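PDB 4K70: UL37 from Suid herpesvirus 1, which belongs to the inner tegument of the virus and probably helps control viral trafficking, this chain being the N-terminal half of the protein. Local coordinates for residues A141-A144 and D145-L148; D225-P229 and T230-Q234. One frame throughout, in Å; residues are numbered along the deposited sequence.

Contact 1: A141-A144 and D145-L148; sequences ARSA and DDVL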
loop_
_atom_site.group_PDB
_atom_site.type_symbol
_atom_site.label_atom_id
_atom_site.label_comp_id
_atom_site.label_asym_id
_atom_site.label_seq_id
_atom_site.Cartn_x
_atom_site.Cartn_y
_atom_site.Cartn_z
ATOM N N ALA A 141 12.577 -2.850 -8.354
ATOM C CA ALA A 141 13.687 -2.626 -7.427
ATOM C C ALA A 141 13.448 -3.345 -6.100
ATOM O O ALA A 141 12.321 -3.421 -5.612
ATOM C CB ALA A 141 13.924 -1.143 -7.211
ATOM N N ARG A 142 14.506 -3.913 -5.545
ATOM C CA ARG A 142 14.382 -4.750 -4.361
ATOM C C ARG A 142 14.974 -4.018 -3.175
ATOM O O ARG A 142 14.523 -4.177 -2.036
ATOM C CB ARG A 142 15.102 -6.092 -4.583
ATOM C CG ARG A 142 15.443 -6.871 -3.311
ATOM C CD ARG A 142 16.177 -8.177 -3.641
ATOM N NE ARG A 142 15.320 -9.120 -4.362
ATOM C CZ ARG A 142 15.737 -10.263 -4.907
ATOM N NH1 ARG A 142 17.014 -10.618 -4.840
ATOM N NH2 ARG A 142 14.871 -11.049 -5.535
ATOM N N SER A 143 15.976 -3.195 -3.463
ATOM C CA SER A 143 16.774 -2.571 -2.421
ATOM C C SER A 143 16.967 -1.089 -2.669
ATOM O O SER A 143 16.865 -0.620 -3.800
ATOM C CB SER A 143 18.148 -3.235 -2.362
ATOM O OG SER A 143 18.803 -3.132 -3.616
ATOM N N ALA A 144 17.275 -0.362 -1.605
ATOM C CA ALA A 144 17.613 1.045 -1.735
ATOM C C ALA A 144 18.805 1.189 -2.693
ATOM O O ALA A 144 18.841 2.105 -3.513
ATOM C CB ALA A 144 17.929 1.629 -0.375
ATOM N N ASP A 145 19.759 0.256 -2.598
ATOM C CA ASP A 145 20.932 0.252 -3.472
ATOM C C ASP A 145 20.506 0.191 -4.942
ATOM O O ASP A 145 21.047 0.907 -5.779
ATOM C CB ASP A 145 21.858 -0.939 -3.157
ATOM C CG ASP A 145 22.581 -0.801 -1.820
ATOM O OD1 ASP A 145 22.672 0.318 -1.293
ATOM O OD2 ASP A 145 23.080 -1.825 -1.296
ATOM N N ASP A 146 19.539 -0.670 -5.247
ATOM C CA ASP A 146 19.026 -0.802 -6.610
ATOM C C ASP A 146 18.389 0.493 -7.122
ATOM O O ASP A 146 18.622 0.903 -8.258
ATOM C CB ASP A 146 17.982 -1.919 -6.690
ATOM C CG ASP A 146 18.599 -3.312 -6.744
ATOM O OD1 ASP A 146 19.749 -3.462 -7.232
ATOM O OD2 ASP A 146 17.912 -4.263 -6.305
ATOM N N VAL A 147 17.568 1.126 -6.286
ATOM C CA VAL A 147 16.867 2.345 -6.700
ATOM C C VAL A 147 17.817 3.509 -6.926
ATOM O O VAL A 147 17.638 4.303 -7.845
ATOM C CB VAL A 147 15.814 2.776 -5.680
ATOM C CG1 VAL A 147 15.254 4.148 -6.060
ATOM C CG2 VAL A 147 14.703 1.748 -5.603
ATOM N N LEU A 148 18.826 3.607 -6.073
ATOM C CA LEU A 148 19.833 4.656 -6.196
ATOM C C LEU A 148 20.568 4.555 -7.534
ATOM O O LEU A 148 20.897 5.571 -8.155
ATOM C CB LEU A 148 20.819 4.552 -5.039
ATOM C CG LEU A 148 21.940 5.583 -4.954
ATOM C CD1 LEU A 148 21.411 6.920 -4.481
ATOM C CD2 LEU A 148 23.002 5.072 -4.011
#

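Contact 2: D225-P229 and T230-Q234; sequences DRQNP and TLREQ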
loop_
_atom_site.group_PDB
_atom_site.type_symbol
_atom_site.label_atom_id
_atom_site.label_comp_id
_atom_site.label_asym_id
_atom_site.label_seq_id
_atom_site.Cartn_x
_atom_site.Cartn_y
_atom_site.Cartn_z
ATOM N N ASP A 225 22.897 3.561 8.490
ATOM C CA ASP A 225 24.310 3.265 8.722
ATOM C C ASP A 225 24.938 2.431 7.613
ATOM O O ASP A 225 26.137 2.161 7.634
ATOM C CB ASP A 225 24.504 2.569 10.069
ATOM C CG ASP A 225 24.502 3.545 11.231
ATOM O OD1 ASP A 225 24.969 4.690 11.051
ATOM O OD2 ASP A 225 24.030 3.166 12.324
ATOM N N ARG A 226 24.128 2.033 6.642
ATOM C CA ARG A 226 24.609 1.243 5.519
ATOM C C ARG A 226 25.257 2.130 4.470
ATOM O O ARG A 226 24.601 2.987 3.879
ATOM C CB ARG A 226 23.452 0.487 4.880
ATOM C CG ARG A 226 22.466 -0.055 5.876
ATOM C CD ARG A 226 21.346 -0.787 5.171
ATOM N NE ARG A 226 20.893 -1.913 5.977
ATOM C CZ ARG A 226 19.875 -1.853 6.827
ATOM N NH1 ARG A 226 19.186 -0.722 6.969
ATOM N NH2 ARG A 226 19.546 -2.928 7.528
ATOM N N GLN A 227 26.538 1.900 4.217
ATOM C CA GLN A 227 27.298 2.739 3.307
ATOM C C GLN A 227 27.053 2.369 1.854
ATOM O O GLN A 227 27.203 1.213 1.456
ATOM C CB GLN A 227 28.790 2.623 3.623
ATOM C CG GLN A 227 29.124 2.833 5.083
ATOM C CD GLN A 227 29.896 4.112 5.319
ATOM O OE1 GLN A 227 30.486 4.678 4.393
ATOM N NE2 GLN A 227 29.898 4.579 6.564
ATOM N N ASN A 228 26.670 3.360 1.062
ATOM C CA ASN A 228 26.568 3.191 -0.373
ATOM C C ASN A 228 27.614 4.094 -0.994
ATOM O O ASN A 228 27.563 5.312 -0.825
ATOM C CB ASN A 228 25.176 3.578 -0.863
ATOM C CG ASN A 228 25.002 3.366 -2.348
ATOM O OD1 ASN A 228 25.622 4.046 -3.161
ATOM N ND2 ASN A 228 24.143 2.425 -2.713
ATOM N N PRO A 229 28.586 3.498 -1.695
ATOM C CA PRO A 229 29.703 4.251 -2.275
ATOM C C PRO A 229 29.264 5.310 -3.286
ATOM O O PRO A 229 29.866 6.387 -3.325
ATOM C CB PRO A 229 30.553 3.162 -2.949
ATOM C CG PRO A 229 29.647 1.967 -3.066
ATOM C CD PRO A 229 28.734 2.046 -1.892
ATOM N N THR A 230 28.233 5.032 -4.077
ATOM C CA THR A 230 27.792 6.010 -5.071
ATOM C C THR A 230 27.102 7.231 -4.428
ATOM O O THR A 230 27.318 8.367 -4.849
ATOM C CB THR A 230 26.949 5.355 -6.195
ATOM O OG1 THR A 230 25.776 6.131 -6.449
ATOM C CG2 THR A 230 26.551 3.939 -5.811
ATOM N N LEU A 231 26.303 6.990 -3.390
ATOM C CA LEU A 231 25.750 8.072 -2.575
ATOM C C LEU A 231 26.874 8.862 -1.919
ATOM O O LEU A 231 26.855 10.092 -1.887
ATOM C CB LEU A 231 24.834 7.511 -1.485
ATOM C CG LEU A 231 24.244 8.529 -0.506
ATOM C CD1 LEU A 231 23.370 9.571 -1.241
ATOM C CD2 LEU A 231 23.450 7.825 0.575
ATOM N N ARG A 232 27.846 8.134 -1.379
ATOM C CA ARG A 232 29.000 8.739 -0.728
ATOM C C ARG A 232 29.760 9.678 -1.674
ATOM O O ARG A 232 30.076 10.812 -1.308
ATOM C CB ARG A 232 29.914 7.639 -0.184
ATOM C CG ARG A 232 31.092 8.132 0.612
ATOM C CD ARG A 232 31.859 6.960 1.219
ATOM N NE ARG A 232 31.592 6.818 2.649
ATOM C CZ ARG A 232 32.426 7.212 3.608
ATOM N NH1 ARG A 232 33.596 7.764 3.297
ATOM N NH2 ARG A 232 32.100 7.041 4.881
ATOM N N GLU A 233 30.028 9.211 -2.894
ATOM C CA GLU A 233 30.724 10.014 -3.901
ATOM C C GLU A 233 29.905 11.219 -4.328
ATOM O O GLU A 233 30.441 12.288 -4.628
ATOM C CB GLU A 233 31.003 9.190 -5.158
ATOM C CG GLU A 233 31.838 7.951 -4.944
ATOM C CD GLU A 233 31.891 7.101 -6.198
ATOM O OE1 GLU A 233 32.245 5.904 -6.102
ATOM O OE2 GLU A 233 31.565 7.638 -7.279
ATOM N N GLN A 234 28.599 11.043 -4.399
ATOM C CA GLN A 234 27.765 12.117 -4.903
ATOM C C GLN A 234 27.588 13.215 -3.865
ATOM O O GLN A 234 27.543 14.388 -4.211
ATOM C CB GLN A 234 26.421 11.588 -5.386
ATOM C CG GLN A 234 26.453 11.101 -6.816
ATOM C CD GLN A 234 25.158 10.433 -7.215
ATOM O OE1 GLN A 234 24.511 10.837 -8.175
ATOM N NE2 GLN A 234 24.774 9.400 -6.475
#

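Contact 1: A141-A144 and D145-L148
The carboxylate of Asp-146 has the hydroxyl of Ser-143 standing over one face, OG lying 3.1 Å from CG, while the backbone N of Arg-142 lies near the carboxylate plane beside OD2, at 3.5 Å. The motif is a helix N-cap: Ser-143 sits just before helix 144-149, and its OG accepts from the backbone N of Asp-146 at 3.0 Å, with an N-H...O angle of 152°. The serine torsion explains the reach: a chi1 of 58° folds OG back toward the helix start. The next bonds are ordinary helical ones, Val-147 N to Ser-143 O and Leu-148 N to Ala-144 O. The guanidinium of Arg-142 extends away from the turn and does not pair with Asp-146, its NE being 5.8 Å from OD2. Two acids in the first turn would probably interact favourably with the helix dipole, and Asp-145 also spends OD1 on a hydrogen bond from Asn-228 ND2. Val-147 and Leu-148 turn to the buried side, against Leu-194 and Val-198 of helix 191-201. On the preceding loop, the methyl of Ala-141 presses on one valine branch, a close methyl-methyl approach with CB 3.4 Å from Val-147 CG2.

Contact 2: D225-P229 and T230-Q234
Asn-228 caps helix 229-240 by turning its side-chain oxygen back over the first turn, where it meets Thr-230 and Leu-231. Its OD1 accepts from Leu-231 N at 3.0 Å and nearly straight (167°), and weakly from Thr-230 N; OD1 is modelled too close to a neighbour, so the exact lengths are doubtful. A chi1 of -178° swings the amide toward the helix start, bringing OD1 to these N-H groups, and ND2 is satisfied by Asp-145. The first helical bonds follow: Arg-232 N reaches Asn-228 O at 2.9 Å and Glu-233 N reaches Pro-229 O at 2.9 Å. One turn on, Thr-230 O takes Gln-234 N and, from the opposite face and well above the carbonyl plane, Gln-234 NE2.

The solvent side is looser. Gln-227 OE1 meets Arg-232 NE and NH2 obliquely, at 3.0 and 2.9 Å, out of the guanidinium plane; both bonds are weak, and amide and guanidinium planes are 34° apart. The stronger partner of Arg-232 is Asp-273, a salt bridge. Pro-229 and Glu-233 are exposed. On the buried side, Leu-231 packs against Ala-215, Ala-219 and Phe-223 of helix 208-223, Met-201 of helix 191-201 and Leu-148 of helix 144-149.

Overall arrangement
Contact 1 closes before contact 2 opens, with helices 191-201 and 208-223 among those lying between them in the chain, yet their centres are only about 13 Å apart and on the same side of the chain's centre. Each is the N-terminal start of a helix, 144-149 and 229-240 respectively, and the two starts touch through Asp-145 and Asn-228; Leu-148 CD2 also packs 3.8 Å from Thr-230 OG1. Phe-223 of helix 208-223 is shared, meeting side chains of both contacts, and helix 191-201 also flanks both. These direct contacts and shared helices join sequence-distant helix starts in an all-helical region, away from the known metal sites. Both contacts belong to the part of the chain that matches the herpesvirus UL37 tegument family.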